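Penicillin-binding protein PbpB (Mycobacterium tuberculosis, PDB 6KGU) synthesises cross-linked peptidoglycan from lipid intermediates for the mycobacterial cell wall and binds beta-lactam antibiotics. Local coordinates at residues A134-G139 with D239-P244; F203-Q208 with A235-N240; R346-G351 with I431-A436; P408-K413 with P426-I431. All coordinates share one frame; numbering follows the deposited sequence.

Contact 1 of 4, residues A134-G139 with D239-P244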
loop_
_atom_site.group_PDB
_atom_site.type_symbol
_atom_site.label_atom_id
_atom_site.label_comp_id
_atom_site.label_asym_id
_atom_site.label_seq_id
_atom_site.Cartn_x
_atom_site.Cartn_y
_atom_site.Cartn_z
ATOM N N ALA A 134 -6.123 4.475 -14.280
ATOM C CA ALA A 134 -6.862 4.469 -13.015
ATOM C C ALA A 134 -8.256 3.853 -13.163
ATOM O O ALA A 134 -9.168 4.177 -12.402
ATOM C CB ALA A 134 -6.969 5.884 -12.425
ATOM N N ALA A 135 -8.438 2.948 -14.135
ATOM C CA ALA A 135 -9.753 2.335 -14.298
ATOM C C ALA A 135 -10.107 1.425 -13.137
ATOM O O ALA A 135 -11.294 1.181 -12.903
ATOM C CB ALA A 135 -9.831 1.535 -15.602
ATOM N N ASN A 136 -9.108 0.914 -12.413
ATOM C CA ASN A 136 -9.396 0.130 -11.207
ATOM C C ASN A 136 -10.187 0.945 -10.188
ATOM O O ASN A 136 -11.001 0.389 -9.433
ATOM C CB ASN A 136 -8.080 -0.362 -10.585
ATOM C CG ASN A 136 -7.042 0.748 -10.452
ATOM O OD1 ASN A 136 -6.719 1.452 -11.423
ATOM N ND2 ASN A 136 -6.532 0.927 -9.239
ATOM N N VAL A 137 -9.939 2.252 -10.145
ATOM C CA VAL A 137 -10.619 3.175 -9.238
ATOM C C VAL A 137 -11.882 3.742 -9.876
ATOM O O VAL A 137 -12.970 3.675 -9.293
ATOM C CB VAL A 137 -9.630 4.290 -8.820
ATOM C CG1 VAL A 137 -10.358 5.488 -8.228
ATOM C CG2 VAL A 137 -8.576 3.742 -7.821
ATOM N N VAL A 138 -11.749 4.254 -11.102
ATOM C CA VAL A 138 -12.829 4.988 -11.758
ATOM C C VAL A 138 -14.000 4.066 -12.067
ATOM O O VAL A 138 -15.164 4.415 -11.831
ATOM C CB VAL A 138 -12.308 5.670 -13.040
ATOM C CG1 VAL A 138 -13.467 6.112 -13.944
ATOM C CG2 VAL A 138 -11.388 6.837 -12.708
ATOM N N GLY A 139 -13.715 2.887 -12.626
ATOM C CA GLY A 139 -14.756 1.960 -13.034
ATOM C C GLY A 139 -15.251 2.176 -14.455
ATOM O O GLY A 139 -14.506 2.668 -15.311
ATOM N N ASP A 239 -1.700 -4.377 -12.346
ATOM C CA ASP A 239 -1.435 -4.774 -13.720
ATOM C C ASP A 239 -2.738 -5.198 -14.394
ATOM O O ASP A 239 -3.750 -5.460 -13.733
ATOM C CB ASP A 239 -0.439 -5.932 -13.755
ATOM C CG ASP A 239 -1.053 -7.237 -13.265
ATOM O OD1 ASP A 239 -1.347 -7.347 -12.043
ATOM O OD2 ASP A 239 -1.227 -8.154 -14.098
ATOM N N ASN A 240 -2.703 -5.269 -15.728
ATOM C CA ASN A 240 -3.770 -5.911 -16.502
ATOM C C ASN A 240 -5.106 -5.168 -16.373
ATOM O O ASN A 240 -6.172 -5.792 -16.407
ATOM C CB ASN A 240 -3.935 -7.378 -16.077
ATOM C CG ASN A 240 -4.690 -8.216 -17.103
ATOM O OD1 ASN A 240 -4.644 -7.930 -18.302
ATOM N ND2 ASN A 240 -5.388 -9.255 -16.633
ATOM N N THR A 241 -5.054 -3.840 -16.208
ATOM C CA THR A 241 -6.248 -3.054 -15.912
ATOM C C THR A 241 -7.139 -2.943 -17.141
ATOM O O THR A 241 -6.670 -2.606 -18.236
ATOM C CB THR A 241 -5.869 -1.652 -15.443
ATOM O OG1 THR A 241 -4.969 -1.732 -14.329
ATOM C CG2 THR A 241 -7.115 -0.883 -15.027
ATOM N N PHE A 242 -8.437 -3.160 -16.949
ATOM C CA PHE A 242 -9.361 -3.150 -18.072
ATOM C C PHE A 242 -9.526 -1.742 -18.647
ATOM O O PHE A 242 -9.111 -0.731 -18.068
ATOM C CB PHE A 242 -10.718 -3.697 -17.653
ATOM C CG PHE A 242 -11.611 -2.686 -16.974
ATOM C CD1 PHE A 242 -11.248 -2.118 -15.758
ATOM C CD2 PHE A 242 -12.826 -2.335 -17.534
ATOM C CE1 PHE A 242 -12.080 -1.206 -15.109
ATOM C CE2 PHE A 242 -13.656 -1.429 -16.898
ATOM C CZ PHE A 242 -13.280 -0.866 -15.672
ATOM N N ASP A 243 -10.166 -1.688 -19.808
ATOM C CA ASP A 243 -10.397 -0.415 -20.486
ATOM C C ASP A 243 -11.888 -0.121 -20.495
ATOM O O ASP A 243 -12.631 -0.743 -21.273
ATOM C CB ASP A 243 -9.848 -0.465 -21.913
ATOM C CG ASP A 243 -10.000 0.849 -22.653
ATOM O OD1 ASP A 243 -10.665 1.788 -22.150
ATOM O OD2 ASP A 243 -9.460 0.924 -23.766
ATOM N N PRO A 244 -12.370 0.810 -19.668
ATOM C CA PRO A 244 -13.816 1.076 -19.616
ATOM C C PRO A 244 -14.372 1.758 -20.860
ATOM O O PRO A 244 -15.594 1.895 -20.963
ATOM C CB PRO A 244 -13.959 1.971 -18.383
ATOM C CG PRO A 244 -12.640 2.696 -18.292
ATOM C CD PRO A 244 -11.600 1.710 -18.785
HETATM O O HOH W 1 -4.341 0.204 -12.373
#

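Contact 2 of 4, residues F203-Q208 with A235-N240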
loop_
_atom_site.group_PDB
_atom_site.type_symbol
_atom_site.label_atom_id
_atom_site.label_comp_id
_atom_site.label_asym_id
_atom_site.label_seq_id
_atom_site.Cartn_x
_atom_site.Cartn_y
_atom_site.Cartn_z
ATOM N N PHE A 203 -0.160 7.554 -13.920
ATOM C CA PHE A 203 0.217 6.994 -15.212
ATOM C C PHE A 203 1.578 6.315 -15.135
ATOM O O PHE A 203 1.765 5.206 -15.657
ATOM C CB PHE A 203 0.221 8.088 -16.293
ATOM C CG PHE A 203 0.530 7.565 -17.670
ATOM C CD1 PHE A 203 -0.346 6.695 -18.309
ATOM C CD2 PHE A 203 1.689 7.937 -18.325
ATOM C CE1 PHE A 203 -0.074 6.206 -19.576
ATOM C CE2 PHE A 203 1.968 7.453 -19.596
ATOM C CZ PHE A 203 1.088 6.586 -20.223
ATOM N N TYR A 204 2.549 6.965 -14.485
ATOM C CA TYR A 204 3.882 6.370 -14.385
ATOM C C TYR A 204 3.843 5.106 -13.530
ATOM O O TYR A 204 4.403 4.067 -13.900
ATOM C CB TYR A 204 4.869 7.385 -13.794
ATOM C CG TYR A 204 6.301 6.908 -13.799
ATOM C CD1 TYR A 204 7.093 7.033 -14.937
ATOM C CD2 TYR A 204 6.865 6.345 -12.669
ATOM C CE1 TYR A 204 8.415 6.582 -14.953
ATOM C CE2 TYR A 204 8.181 5.901 -12.666
ATOM C CZ TYR A 204 8.948 6.017 -13.813
ATOM O OH TYR A 204 10.251 5.567 -13.793
ATOM N N VAL A 205 3.188 5.182 -12.371
ATOM C CA VAL A 205 3.125 4.018 -11.487
ATOM C C VAL A 205 2.394 2.865 -12.171
ATOM O O VAL A 205 2.841 1.718 -12.118
ATOM C CB VAL A 205 2.470 4.409 -10.151
ATOM C CG1 VAL A 205 2.177 3.153 -9.293
ATOM C CG2 VAL A 205 3.394 5.394 -9.396
ATOM N N GLN A 206 1.287 3.157 -12.865
ATOM C CA GLN A 206 0.504 2.088 -13.491
ATOM C C GLN A 206 1.304 1.378 -14.576
ATOM O O GLN A 206 1.265 0.147 -14.683
ATOM C CB GLN A 206 -0.805 2.657 -14.059
ATOM C CG GLN A 206 -1.802 1.591 -14.544
ATOM C CD GLN A 206 -3.206 2.147 -14.779
ATOM O OE1 GLN A 206 -3.608 3.151 -14.173
ATOM N NE2 GLN A 206 -3.951 1.509 -15.684
ATOM N N GLN A 207 2.042 2.142 -15.391
ATOM C CA GLN A 207 2.931 1.545 -16.381
ATOM C C GLN A 207 4.033 0.728 -15.725
ATOM O O GLN A 207 4.339 -0.388 -16.158
ATOM C CB GLN A 207 3.563 2.633 -17.228
ATOM C CG GLN A 207 2.666 3.321 -18.189
ATOM C CD GLN A 207 3.483 4.329 -18.952
ATOM O OE1 GLN A 207 3.814 5.406 -18.424
ATOM N NE2 GLN A 207 3.897 3.959 -20.161
ATOM N N GLN A 208 4.684 1.294 -14.713
ATOM C CA GLN A 208 5.745 0.552 -14.041
ATOM C C GLN A 208 5.207 -0.728 -13.415
ATOM O O GLN A 208 5.904 -1.751 -13.401
ATOM C CB GLN A 208 6.427 1.446 -13.001
ATOM C CG GLN A 208 7.344 2.526 -13.648
ATOM C CD GLN A 208 8.650 1.930 -14.181
ATOM O OE1 GLN A 208 9.165 0.950 -13.638
ATOM N NE2 GLN A 208 9.183 2.521 -15.237
ATOM N N ALA A 235 -1.590 7.585 -6.088
ATOM C CA ALA A 235 -1.630 6.588 -7.152
ATOM C C ALA A 235 -2.081 5.266 -6.548
ATOM O O ALA A 235 -1.706 4.935 -5.420
ATOM C CB ALA A 235 -0.264 6.409 -7.839
ATOM N N MET A 236 -2.877 4.513 -7.308
ATOM C CA MET A 236 -3.291 3.176 -6.888
ATOM C C MET A 236 -3.443 2.382 -8.178
ATOM O O MET A 236 -4.291 2.718 -9.011
ATOM C CB MET A 236 -4.599 3.224 -6.084
ATOM C CG MET A 236 -5.106 1.884 -5.570
ATOM S SD MET A 236 -6.631 2.012 -4.576
ATOM C CE MET A 236 -5.937 2.446 -2.975
ATOM N N ALA A 237 -2.614 1.366 -8.366
ATOM C CA ALA A 237 -2.575 0.685 -9.653
ATOM C C ALA A 237 -2.378 -0.813 -9.491
ATOM O O ALA A 237 -1.754 -1.285 -8.536
ATOM C CB ALA A 237 -1.460 1.238 -10.546
ATOM N N ASN A 238 -2.915 -1.554 -10.456
ATOM C CA ASN A 238 -2.621 -2.965 -10.617
ATOM C C ASN A 238 -2.291 -3.214 -12.078
ATOM O O ASN A 238 -2.544 -2.369 -12.939
ATOM C CB ASN A 238 -3.791 -3.843 -10.162
ATOM C CG ASN A 238 -5.116 -3.275 -10.585
ATOM O OD1 ASN A 238 -5.802 -2.612 -9.796
ATOM N ND2 ASN A 238 -5.486 -3.508 -11.850
ATOM N N ASP A 239 -1.700 -4.377 -12.346
ATOM C CA ASP A 239 -1.435 -4.774 -13.720
ATOM C C ASP A 239 -2.738 -5.198 -14.394
ATOM O O ASP A 239 -3.750 -5.460 -13.733
ATOM C CB ASP A 239 -0.439 -5.932 -13.755
ATOM C CG ASP A 239 -1.053 -7.237 -13.265
ATOM O OD1 ASP A 239 -1.347 -7.347 -12.043
ATOM O OD2 ASP A 239 -1.227 -8.154 -14.098
ATOM N N ASN A 240 -2.703 -5.269 -15.728
ATOM C CA ASN A 240 -3.770 -5.911 -16.502
ATOM C C ASN A 240 -5.106 -5.168 -16.373
ATOM O O ASN A 240 -6.172 -5.792 -16.407
ATOM C CB ASN A 240 -3.935 -7.378 -16.077
ATOM C CG ASN A 240 -4.690 -8.216 -17.103
ATOM O OD1 ASN A 240 -4.644 -7.930 -18.302
ATOM N ND2 ASN A 240 -5.388 -9.255 -16.633
HETATM O O HOH W 2 -0.605 -1.680 -14.761
#

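Contact 3 of 4, residues R346-G351 with I431-A436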
loop_
_atom_site.group_PDB
_atom_site.type_symbol
_atom_site.label_atom_id
_atom_site.label_comp_id
_atom_site.label_asym_id
_atom_site.label_seq_id
_atom_site.Cartn_x
_atom_site.Cartn_y
_atom_site.Cartn_z
ATOM N N ARG A 346 -3.452 -2.766 16.511
ATOM C CA ARG A 346 -4.727 -2.076 16.339
ATOM C C ARG A 346 -4.522 -0.600 16.040
ATOM O O ARG A 346 -5.207 -0.037 15.177
ATOM C CB ARG A 346 -5.589 -2.255 17.592
ATOM C CG ARG A 346 -6.200 -3.633 17.724
ATOM C CD ARG A 346 -7.582 -3.645 17.101
ATOM N NE ARG A 346 -7.719 -4.727 16.136
ATOM C CZ ARG A 346 -8.764 -4.879 15.332
ATOM N NH1 ARG A 346 -9.778 -4.019 15.380
ATOM N NH2 ARG A 346 -8.788 -5.899 14.484
ATOM N N LYS A 347 -3.579 0.050 16.732
ATOM C CA LYS A 347 -3.355 1.466 16.454
ATOM C C LYS A 347 -2.878 1.670 15.021
ATOM O O LYS A 347 -3.231 2.665 14.378
ATOM C CB LYS A 347 -2.357 2.072 17.448
ATOM C CG LYS A 347 -2.972 2.476 18.788
ATOM C CD LYS A 347 -2.035 3.361 19.626
ATOM C CE LYS A 347 -0.614 2.783 19.683
ATOM N NZ LYS A 347 0.326 3.478 20.652
ATOM N N PHE A 348 -2.071 0.738 14.505
ATOM C CA PHE A 348 -1.627 0.818 13.124
ATOM C C PHE A 348 -2.754 0.560 12.127
ATOM O O PHE A 348 -2.504 0.647 10.920
ATOM C CB PHE A 348 -0.481 -0.180 12.874
ATOM C CG PHE A 348 0.899 0.392 13.108
ATOM C CD1 PHE A 348 1.411 1.378 12.272
ATOM C CD2 PHE A 348 1.686 -0.064 14.154
ATOM C CE1 PHE A 348 2.706 1.894 12.477
ATOM C CE2 PHE A 348 2.973 0.443 14.376
ATOM C CZ PHE A 348 3.483 1.424 13.537
ATOM N N GLY A 349 -3.955 0.199 12.591
ATOM C CA GLY A 349 -5.135 0.108 11.744
ATOM C C GLY A 349 -5.402 -1.242 11.111
ATOM O O GLY A 349 -6.279 -1.337 10.242
ATOM N N LEU A 350 -4.692 -2.288 11.518
ATOM C CA LEU A 350 -4.890 -3.596 10.913
ATOM C C LEU A 350 -6.215 -4.199 11.368
ATOM O O LEU A 350 -6.709 -3.916 12.461
ATOM C CB LEU A 350 -3.725 -4.517 11.263
ATOM C CG LEU A 350 -2.380 -3.899 10.843
ATOM C CD1 LEU A 350 -1.217 -4.863 11.101
ATOM C CD2 LEU A 350 -2.410 -3.450 9.361
ATOM N N GLY A 351 -6.808 -5.017 10.504
ATOM C CA GLY A 351 -8.082 -5.653 10.785
ATOM C C GLY A 351 -9.292 -4.756 10.627
ATOM O O GLY A 351 -10.414 -5.206 10.881
ATOM N N ILE A 431 -4.644 9.679 14.211
ATOM C CA ILE A 431 -4.476 8.572 15.146
ATOM C C ILE A 431 -3.002 8.502 15.530
ATOM O O ILE A 431 -2.162 8.094 14.715
ATOM C CB ILE A 431 -4.948 7.232 14.566
ATOM C CG1 ILE A 431 -6.389 7.358 14.062
ATOM C CG2 ILE A 431 -4.803 6.133 15.617
ATOM C CD1 ILE A 431 -6.804 6.271 13.135
ATOM N N ARG A 432 -2.694 8.888 16.770
ATOM C CA ARG A 432 -1.344 8.815 17.320
ATOM C C ARG A 432 -0.986 7.353 17.583
ATOM O O ARG A 432 -1.615 6.698 18.420
ATOM C CB ARG A 432 -1.282 9.651 18.600
ATOM C CG ARG A 432 -0.046 9.447 19.502
ATOM C CD ARG A 432 1.225 10.024 18.902
ATOM N NE ARG A 432 1.128 11.448 18.591
ATOM C CZ ARG A 432 2.044 12.107 17.894
ATOM N NH1 ARG A 432 3.124 11.466 17.432
ATOM N NH2 ARG A 432 1.880 13.394 17.626
ATOM N N VAL A 433 -0.000 6.832 16.854
ATOM C CA VAL A 433 0.463 5.451 17.008
ATOM C C VAL A 433 1.716 5.374 17.874
ATOM O O VAL A 433 1.801 4.561 18.791
ATOM C CB VAL A 433 0.722 4.812 15.623
ATOM C CG1 VAL A 433 1.222 3.377 15.791
ATOM C CG2 VAL A 433 -0.525 4.879 14.729
ATOM N N VAL A 434 2.719 6.184 17.554
ATOM C CA VAL A 434 3.940 6.307 18.338
ATOM C C VAL A 434 4.313 7.780 18.351
ATOM O O VAL A 434 3.767 8.580 17.590
ATOM C CB VAL A 434 5.103 5.467 17.765
ATOM C CG1 VAL A 434 4.775 3.989 17.793
ATOM C CG2 VAL A 434 5.447 5.956 16.349
ATOM N N SER A 435 5.273 8.137 19.209
ATOM C CA SER A 435 5.690 9.532 19.274
ATOM C C SER A 435 6.447 9.928 18.007
ATOM O O SER A 435 6.902 9.080 17.225
ATOM C CB SER A 435 6.575 9.788 20.502
ATOM O OG SER A 435 7.868 9.208 20.353
ATOM N N ALA A 436 6.581 11.247 17.808
ATOM C CA ALA A 436 7.395 11.734 16.694
ATOM C C ALA A 436 8.817 11.208 16.797
ATOM O O ALA A 436 9.414 10.796 15.793
ATOM C CB ALA A 436 7.390 13.260 16.656
#

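Contact 4 of 4, residues P408-K413 with P426-I431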
loop_
_atom_site.group_PDB
_atom_site.type_symbol
_atom_site.label_atom_id
_atom_site.label_comp_id
_atom_site.label_asym_id
_atom_site.label_seq_id
_atom_site.Cartn_x
_atom_site.Cartn_y
_atom_site.Cartn_z
ATOM N N PRO A 408 -5.833 8.005 8.136
ATOM C CA PRO A 408 -6.469 7.033 7.238
ATOM C C PRO A 408 -6.533 7.563 5.815
ATOM O O PRO A 408 -6.904 8.722 5.585
ATOM C CB PRO A 408 -7.868 6.870 7.843
ATOM C CG PRO A 408 -7.656 7.160 9.318
ATOM C CD PRO A 408 -6.665 8.303 9.311
ATOM N N PRO A 409 -6.127 6.759 4.836
ATOM C CA PRO A 409 -6.053 7.253 3.459
ATOM C C PRO A 409 -7.427 7.562 2.898
ATOM O O PRO A 409 -8.420 6.923 3.244
ATOM C CB PRO A 409 -5.390 6.093 2.699
ATOM C CG PRO A 409 -5.640 4.900 3.539
ATOM C CD PRO A 409 -5.671 5.367 4.958
ATOM N N ARG A 410 -7.466 8.545 1.998
ATOM C CA ARG A 410 -8.689 8.961 1.333
ATOM C C ARG A 410 -8.377 9.186 -0.135
ATOM O O ARG A 410 -7.285 9.652 -0.483
ATOM C CB ARG A 410 -9.260 10.273 1.946
ATOM C CG ARG A 410 -9.719 10.162 3.401
ATOM C CD ARG A 410 -10.969 9.316 3.468
ATOM N NE ARG A 410 -11.547 9.202 4.807
ATOM C CZ ARG A 410 -11.324 8.203 5.652
ATOM N NH1 ARG A 410 -10.501 7.205 5.319
ATOM N NH2 ARG A 410 -11.934 8.187 6.841
ATOM N N ILE A 411 -9.346 8.882 -0.992
ATOM C CA ILE A 411 -9.173 9.065 -2.423
ATOM C C ILE A 411 -10.127 10.102 -3.001
ATOM O O ILE A 411 -9.899 10.561 -4.135
ATOM C CB ILE A 411 -9.305 7.727 -3.184
ATOM C CG1 ILE A 411 -8.694 7.852 -4.600
ATOM C CG2 ILE A 411 -10.761 7.304 -3.276
ATOM C CD1 ILE A 411 -8.194 6.534 -5.178
ATOM N N ILE A 412 -11.172 10.481 -2.273
ATOM C CA ILE A 412 -12.061 11.566 -2.673
ATOM C C ILE A 412 -11.525 12.841 -2.038
ATOM O O ILE A 412 -11.500 12.959 -0.811
ATOM C CB ILE A 412 -13.509 11.323 -2.236
ATOM C CG1 ILE A 412 -13.949 9.887 -2.518
ATOM C CG2 ILE A 412 -14.418 12.327 -2.942
ATOM C CD1 ILE A 412 -13.951 9.538 -3.971
ATOM N N LYS A 413 -11.096 13.797 -2.869
ATOM C CA LYS A 413 -10.614 15.065 -2.321
ATOM C C LYS A 413 -11.752 16.060 -2.099
ATOM O O LYS A 413 -11.767 16.774 -1.090
ATOM C CB LYS A 413 -9.557 15.682 -3.241
ATOM C CG LYS A 413 -8.781 16.819 -2.567
ATOM C CD LYS A 413 -7.422 17.041 -3.197
ATOM C CE LYS A 413 -6.649 18.158 -2.489
ATOM N NZ LYS A 413 -6.514 17.928 -1.026
ATOM N N PRO A 426 -14.377 16.006 4.137
ATOM C CA PRO A 426 -13.889 16.123 5.519
ATOM C C PRO A 426 -12.676 15.233 5.745
ATOM O O PRO A 426 -12.639 14.078 5.316
ATOM C CB PRO A 426 -15.090 15.681 6.365
ATOM C CG PRO A 426 -15.980 14.929 5.437
ATOM C CD PRO A 426 -15.763 15.512 4.072
ATOM N N ARG A 427 -11.668 15.791 6.391
ATOM C CA ARG A 427 -10.453 15.050 6.693
ATOM C C ARG A 427 -10.706 14.073 7.837
ATOM O O ARG A 427 -11.412 14.404 8.787
ATOM C CB ARG A 427 -9.327 16.010 7.062
ATOM C CG ARG A 427 -8.940 16.926 5.912
ATOM C CD ARG A 427 -8.400 16.096 4.754
ATOM N NE ARG A 427 -7.201 15.383 5.170
ATOM C CZ ARG A 427 -6.823 14.193 4.713
ATOM N NH1 ARG A 427 -7.552 13.527 3.805
ATOM N NH2 ARG A 427 -5.710 13.662 5.192
ATOM N N PRO A 428 -10.169 12.858 7.763
ATOM C CA PRO A 428 -10.346 11.920 8.873
ATOM C C PRO A 428 -9.524 12.360 10.074
ATOM O O PRO A 428 -8.563 13.123 9.959
ATOM C CB PRO A 428 -9.836 10.594 8.303
ATOM C CG PRO A 428 -8.779 11.011 7.307
ATOM C CD PRO A 428 -9.233 12.347 6.741
ATOM N N ASP A 429 -9.910 11.854 11.240
ATOM C CA ASP A 429 -9.210 12.199 12.469
ATOM C C ASP A 429 -7.855 11.497 12.563
ATOM O O ASP A 429 -7.731 10.310 12.242
ATOM C CB ASP A 429 -10.072 11.844 13.676
ATOM C CG ASP A 429 -11.117 12.912 13.973
ATOM O OD1 ASP A 429 -10.833 14.105 13.736
ATOM O OD2 ASP A 429 -12.222 12.560 14.431
ATOM N N ASP A 430 -6.848 12.264 13.006
ATOM C CA ASP A 430 -5.529 11.766 13.374
ATOM C C ASP A 430 -5.620 10.580 14.323
ATOM O O ASP A 430 -6.518 10.495 15.168
ATOM C CB ASP A 430 -4.721 12.864 14.079
ATOM C CG ASP A 430 -4.174 13.909 13.132
ATOM O OD1 ASP A 430 -4.317 13.776 11.898
ATOM O OD2 ASP A 430 -3.573 14.878 13.636
ATOM N N ILE A 431 -4.644 9.679 14.211
ATOM C CA ILE A 431 -4.476 8.572 15.146
ATOM C C ILE A 431 -3.002 8.502 15.530
ATOM O O ILE A 431 -2.162 8.094 14.715
ATOM C CB ILE A 431 -4.948 7.232 14.566
ATOM C CG1 ILE A 431 -6.389 7.358 14.062
ATOM C CG2 ILE A 431 -4.803 6.133 15.617
ATOM C CD1 ILE A 431 -6.804 6.271 13.135
HETATM O O HOH W 3 -6.117 10.718 3.998
#

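Contact 1 of 4, residues A134-G139 with D239-P244
At a chi1 of 83°, Phe242 holds CG between its backbone N and carbonyl carbon, a crowded position from which the far end of the ring lies closer to Ala135 and Gly139 than the start of the side chain does. Thr241 is turned with CG2 anti to its backbone N, and this methyl packs on the helix 135-138 while OG1, anti to the carbonyl carbon, meets a water. Ala135 CB is where these groups converge. Its nearest partner is Phe242 O at 3.4 Å, and Phe242 CE1, Thr241 CG2 and Pro244 CD all lie within 3.7 Å of it, a close fit for a single methyl. Pro244 CD in turn sits over one face of the Phe242 ring, toward its rim. Two carbonyl oxygens complete the surface: Ala135 O meets the edge of the ring, 3.3 Å from Phe242 CE1, and Gly139 O comes within 3.2 Å of Pro244 CB. Ala135 O also receives the N-H of Gly139, which leaves the helix at positive phi. The polar link is indirect: one water lies 2.8 Å from Thr241 OG1 and gives a weak bond to Asn136 OD1, while Asn136 ND2 is held by Met236 O and Asn258 OD1. No direct hydrogen bond joins the segments. The buried seam between the dimerisation-domain helix and this transpeptidase-domain loop is therefore held by apolar contacts and by C-H groups set against carbonyl oxygens, with a water as the polar link.

Contact 2 of 4, residues F203-Q208 with A235-N240
Gln206 and Ala237 make the tightest fit between helix 203-208 and strand 235-238, with Ala237 CB only 3.6 Å from Gln206 CA and 3.8 Å from Gln206 CB. The glutamine places CG anti to its backbone N (chi1 -171°) and runs extended beyond it; its methylenes pass alongside the alanine methyl, CG lying 4.0 Å from Ala237 CB. The amide has its partners outside these segments: Gln206 OE1 receives Ala134 N and Gln202 NE2, and NE2 gives to Ser132 O. One residue earlier, Val205 is set with CG1 anti to N, which leaves CG2 beside N, and both CB and CG2 rest 4.1 Å from Ala235 CB. Ala235 and Ala237 alternate with Met236 and both point their methyls at the helix; consistent with small residues at the interface, the two axes come within 7.4 Å, nearly parallel at 23°. Polar backbone is bridged by a single water, which donates to Gln206 O at 2.6 Å and to Asn238 O. At the end of the strand, Asn238 ND2 gives a nearly straight bond (173°) to Asp239 O, from above the carbonyl plane. Strand 233-238 is an outermost strand of the six-stranded antiparallel sheet of the transpeptidase domain and pairs with strand 220-227, whose Ala223 and Val225 also meet Val205. Helix 199-216 thus lies along this sheet, its Tyr204 stacked on Trp540 of the C-terminal helix 531-544, in keeping with the terminal helices flanking the sheet in penicillin-recognising enzymes.

Contact 3 of 4, residues R346-G351 with I431-A436
Lys347, in the last turn of helix 338-347, reaches across to Val433, and its length can be followed atom by atom. CB begins 4.2 Å from Val433 CG1. Further out, CD passes 3.6 Å from Arg432 O, and the bend at chi3 (-47°) sets CE beside Val433 O. The tip completes the approach: NZ donates to Val433 O at 2.6 Å, from a position tilted 23° off the carbonyl plane. The two methyls of Val433 divide their work. CG2 lies 3.5 Å from Lys347 O, the acceptor of a hydrogen bond from Arg406 NE, whereas CG1 stands over the centre of the Phe348 ring, 3.6 Å from its centroid and 8° off the normal, a clear CH-pi contact. The phenyl is packed besides against helices 272-281 and 390-401. Arg432 NH1 gives a bond to Val434 O, two residues on. Just after Phe348, Gly349 takes positive phi and closes the helix with two bonds back into its last turn. The motif is a Schellman C-cap, here joined by a lysine tip and an aromatic face to the end of strand 431-432 in the transpeptidase domain.

Contact 4 of 4, residues P408-K413 with P426-I431
Arg410 lays one face of its guanidinium over the ring of Pro428, with NH2 3.5 Å from Pro428 CB, and CG of the proline set 4.0 Å above the plane toward the rim. The chain bends at chi2 (-70°), which turns CD, while CG lies alongside Pro428 CD. The guanidinium is pinned by NH1, which donates to Pro409 O at 3.0 Å and also to Thr354 O. Pro428 meets a second guanidinium, since its CD lies over the centre of the Arg427 group, whose plane is 71° from that of Arg410. The two like charges stay apart, Arg410 NE being 6.0 Å from Arg427 NH1, and each donates to carbonyl oxygens, which would help to accommodate its charge, Arg427 NH2 giving to Thr230 O. Pro428 CG also touches Pro408 O at 3.4 Å. That oxygen accepts from a water 2.7 Å away, which itself takes a bond from Arg427 NH1, at the guanidinium edge. At the other end, Pro408 CG meets the CD1 of Ile431 at 4.0 Å. The contact lies at the surface, between the hairpin of strands 412-416 and 422-424 in the mixed sheet and the short pair 405-406 with 431-432. Pro409 and Ile411 touch Val233, at the start of strand 233-238.

How the contacts relate
From the N terminus, residues 134-139 open the first loop, and contact 1 closes it on 239-244. Contact 2 lies within that loop: helix 203-208 meets 235-240, the end of strand 233-238 and the turn after it, which shares Asp239 and Asn240 with contact 1. The two also touch where Asn136 CB packs on Asn238 OD1. Later, contact 3 closes 346-351 on 431-436, with contact 4 inside its loop and Ile431 common to both. No contacts cross. Contacts 1 and 3 are about 31 Å apart between centres, on opposite sides of the chain's centre. Val137 and Ile411 pack together and connect contacts 1 and 4, linking dimerisation and transpeptidase regions.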